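Long-range contact in nitrogen regulatory protein P-II (Thiomonas intermedia, PDB 5DRK), which binds ADP and AMP and, as a member of the PII family, probably regulates the activity of enzymes: residues L12-E17 / P84-H89. Sequence-based numbering, arbitrary orientation.
Sequences LEIILE and PFFEAH
Phe85 O, the carbonyl oxygen of a residue whose ring packs on Leu16, is gripped near the C-terminal end of helix 75-88 by Ala88 N at 3.0 Å and, from the opposite face of the carbonyl plane, by the imidazole His89 ND1. The side-chain bond, 3.2 Å from His89 ND1 to Phe85 O, is bent, with an N-H...O angle of 137°, and it sets ND1 over the rim of one face of the Phe85 ring. In this ferredoxin-like PII fold the helix lies against the antiparallel sheet, and its last turns meet strand 7-17 through apolar groups. Phe86 comes in edge first: its CZ meets Ile14 CG2 at 3.9 Å close to the ring plane, while Leu16 CB lies 4.1 Å from Phe86 CE1, also at the rim. The same CE1 is 3.7 Å from Ile15 O, an oblique approach that is no hydrogen bond. Phe85 CD2 sits over one face of the Phe86 ring, and Val93 of strand 92-100 also touches this side chain. Replacing Phe86 with alanine would probably open a gap beside Ile14 CG2 and Leu16 CB and leave the Phe85 ring without its neighbour at the edge, close to the ADP-binding Gly91. Ile15 points its CB away from the helix, and its side chain touches bound ADP and packs on Thr37 of the second subunit. With CG anti to the backbone N (chi1 177°), Phe85 extends its ring towards the strand, stacking on Phe23 and bringing CE2 to 4.0 Å from Leu16 CD2.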
ATOM      1  N   LEU B  12       8.015  -2.505   3.144  1.00 33.39           N
ATOM      2  CA  LEU B  12       8.426  -1.392   2.297  1.00 32.88           C
ATOM      3  C   LEU B  12       7.439  -1.092   1.166  1.00 32.52           C
ATOM      4  O   LEU B  12       6.935  -1.992   0.490  1.00 32.77           O
ATOM      5  CB  LEU B  12       9.799  -1.678   1.687  1.00 33.29           C
ATOM      6  CG  LEU B  12      10.920  -2.091   2.640  1.00 33.52           C
ATOM      7  CD1 LEU B  12      12.221  -2.307   1.853  1.00 33.88           C
ATOM      8  CD2 LEU B  12      11.127  -1.064   3.722  1.00 33.22           C
ATOM      9  N   GLU B  13       7.178   0.186   0.950  1.00 36.89           N
ATOM     10  CA  GLU B  13       6.592   0.616  -0.314  1.00 36.80           C
ATOM     11  C   GLU B  13       7.650   1.413  -1.052  1.00 37.65           C
ATOM     12  O   GLU B  13       8.053   2.467  -0.587  1.00 37.81           O
ATOM     13  CB  GLU B  13       5.328   1.424  -0.097  1.00 36.29           C
ATOM     14  CG  GLU B  13       4.138   0.533   0.263  1.00 35.86           C
ATOM     15  CD  GLU B  13       2.890   1.299   0.650  1.00 36.02           C
ATOM     16  OE1 GLU B  13       1.853   0.644   0.912  1.00 36.16           O
ATOM     17  OE2 GLU B  13       2.945   2.547   0.715  1.00 36.62           O
ATOM     18  N   ILE B  14       8.116   0.881  -2.182  1.00 28.26           N
ATOM     19  CA  ILE B  14       9.160   1.530  -2.968  1.00 29.45           C
ATOM     20  C   ILE B  14       8.583   2.056  -4.274  1.00 30.63           C
ATOM     21  O   ILE B  14       8.171   1.269  -5.139  1.00 31.40           O
ATOM     22  CB  ILE B  14      10.321   0.564  -3.291  1.00 29.98           C
ATOM     23  CG1 ILE B  14      10.844  -0.103  -2.012  1.00 29.15           C
ATOM     24  CG2 ILE B  14      11.463   1.318  -3.994  1.00 30.67           C
ATOM     25  CD1 ILE B  14      11.572  -1.436  -2.259  1.00 29.59           C
ATOM     26  N   ILE B  15       8.580   3.358  -4.442  1.00 26.72           N
ATOM     27  CA  ILE B  15       8.044   3.985  -5.615  1.00 28.31           C
ATOM     28  C   ILE B  15       9.117   4.588  -6.496  1.00 29.46           C
ATOM     29  O   ILE B  15       9.875   5.376  -6.049  1.00 29.10           O
ATOM     30  CB  ILE B  15       7.001   5.018  -5.200  1.00 28.18           C
ATOM     31  CG1 ILE B  15       5.936   4.367  -4.335  1.00 26.33           C
ATOM     32  CG2 ILE B  15       6.392   5.701  -6.384  1.00 30.23           C
ATOM     33  CD1 ILE B  15       4.941   5.337  -3.744  1.00 26.23           C
ATOM     34  N   LEU B  16       9.158   4.185  -7.754  1.00 33.30           N
ATOM     35  CA  LEU B  16      10.145   4.636  -8.729  1.00 33.81           C
ATOM     36  C   LEU B  16       9.751   4.426 -10.182  1.00 34.66           C
ATOM     37  O   LEU B  16       8.802   3.773 -10.473  1.00 34.82           O
ATOM     38  CB  LEU B  16      11.500   3.976  -8.496  1.00 33.07           C
ATOM     39  CG  LEU B  16      11.679   2.520  -8.083  1.00 32.38           C
ATOM     40  CD1 LEU B  16      10.499   1.613  -8.319  1.00 32.63           C
ATOM     41  CD2 LEU B  16      12.956   1.872  -8.559  1.00 32.22           C
ATOM     42  N   GLU B  17      10.509   5.003 -11.085  1.00 38.76           N
ATOM     43  CA  GLU B  17      10.246   4.847 -12.489  1.00 39.25           C
ATOM     44  C   GLU B  17      10.427   3.398 -12.897  1.00 38.85           C
ATOM     45  O   GLU B  17      11.315   2.735 -12.473  1.00 38.33           O
ATOM     46  CB  GLU B  17      11.105   5.786 -13.316  1.00 39.61           C
ATOM     47  CG  GLU B  17      10.706   7.244 -13.256  1.00 40.08           C
ATOM     48  CD  GLU B  17      11.840   8.158 -13.639  1.00 40.20           C
ATOM     49  OE1 GLU B  17      12.799   8.243 -12.908  1.00 39.73           O
ATOM     50  OE2 GLU B  17      11.784   8.776 -14.674  1.00 40.73           O
ATOM     51  N   PRO B  84      21.832   6.160  -2.736  1.00 42.21           N
ATOM     52  CA  PRO B  84      22.483   6.834  -3.863  1.00 42.92           C
ATOM     53  C   PRO B  84      21.587   6.842  -5.081  1.00 43.00           C
ATOM     54  O   PRO B  84      21.635   7.780  -5.877  1.00 43.59           O
ATOM     55  CB  PRO B  84      23.736   5.991  -4.108  1.00 43.11           C
ATOM     56  CG  PRO B  84      23.999   5.345  -2.799  1.00 42.83           C
ATOM     57  CD  PRO B  84      22.653   5.050  -2.222  1.00 42.05           C
ATOM     58  N   PHE B  85      20.771   5.802  -5.221  1.00 41.75           N
ATOM     59  CA  PHE B  85      19.823   5.751  -6.323  1.00 42.10           C
ATOM     60  C   PHE B  85      18.822   6.907  -6.238  1.00 42.39           C
ATOM     61  O   PHE B  85      18.620   7.644  -7.216  1.00 43.05           O
ATOM     62  CB  PHE B  85      19.065   4.427  -6.357  1.00 41.74           C
ATOM     63  CG  PHE B  85      18.031   4.374  -7.452  1.00 42.24           C
ATOM     64  CD1 PHE B  85      18.403   4.060  -8.757  1.00 42.76           C
ATOM     65  CD2 PHE B  85      16.705   4.684  -7.187  1.00 42.25           C
ATOM     66  CE1 PHE B  85      17.463   4.028  -9.758  1.00 43.31           C
ATOM     67  CE2 PHE B  85      15.763   4.665  -8.190  1.00 42.88           C
ATOM     68  CZ  PHE B  85      16.141   4.335  -9.475  1.00 43.42           C
ATOM     69  N   PHE B  86      18.193   7.074  -5.079  1.00 35.57           N
ATOM     70  CA  PHE B  86      17.178   8.123  -4.952  1.00 35.85           C
ATOM     71  C   PHE B  86      17.770   9.542  -4.847  1.00 36.39           C
ATOM     72  O   PHE B  86      17.028  10.521  -4.905  1.00 36.81           O
ATOM     73  CB  PHE B  86      16.269   7.831  -3.753  1.00 35.15           C
ATOM     74  CG  PHE B  86      15.265   6.732  -4.007  1.00 34.81           C
ATOM     75  CD1 PHE B  86      14.451   6.761  -5.127  1.00 35.46           C
ATOM     76  CD2 PHE B  86      15.129   5.671  -3.120  1.00 33.96           C
ATOM     77  CE1 PHE B  86      13.520   5.758  -5.359  1.00 35.32           C
ATOM     78  CE2 PHE B  86      14.196   4.672  -3.346  1.00 33.70           C
ATOM     79  CZ  PHE B  86      13.398   4.716  -4.473  1.00 34.40           C
ATOM     80  N   GLU B  87      19.090   9.652  -4.701  1.00 59.55           N
ATOM     81  CA  GLU B  87      19.763  10.950  -4.763  1.00 60.18           C
ATOM     82  C   GLU B  87      19.892  11.386  -6.211  1.00 60.83           C
ATOM     83  O   GLU B  87      20.027  12.574  -6.510  1.00 61.45           O
ATOM     84  CB  GLU B  87      21.157  10.904  -4.107  1.00 60.13           C
ATOM     85  CG  GLU B  87      21.146  10.837  -2.566  1.00 59.71           C
ATOM     86  CD  GLU B  87      20.331  11.968  -1.932  1.00 60.04           C
ATOM     87  OE1 GLU B  87      20.882  13.089  -1.805  1.00 60.73           O
ATOM     88  OE2 GLU B  87      19.142  11.748  -1.579  1.00 59.66           O
ATOM     89  N   ALA B  88      19.837  10.413  -7.110  1.00 48.58           N
ATOM     90  CA  ALA B  88      20.055  10.675  -8.520  1.00 49.18           C
ATOM     91  C   ALA B  88      18.816  10.399  -9.354  1.00 49.42           C
ATOM     92  O   ALA B  88      18.787  10.746 -10.537  1.00 50.00           O
ATOM     93  CB  ALA B  88      21.221   9.842  -9.025  1.00 49.05           C
ATOM     94  N   HIS B  89      17.803   9.772  -8.742  1.00 46.24           N
ATOM     95  CA  HIS B  89      16.554   9.466  -9.430  1.00 46.56           C
ATOM     96  C   HIS B  89      15.298   9.760  -8.603  1.00 46.43           C
ATOM     97  O   HIS B  89      15.339   9.886  -7.382  1.00 45.87           O
ATOM     98  CB  HIS B  89      16.537   8.001  -9.868  1.00 46.32           C
ATOM     99  CG  HIS B  89      17.676   7.631 -10.767  1.00 46.48           C
ATOM    100  ND1 HIS B  89      18.818   7.010 -10.303  1.00 45.98           N
ATOM    101  CD2 HIS B  89      17.859   7.813 -12.097  1.00 47.07           C
ATOM    102  CE1 HIS B  89      19.652   6.817 -11.313  1.00 46.27           C
ATOM    103  NE2 HIS B  89      19.098   7.299 -12.410  1.00 46.90           N
TER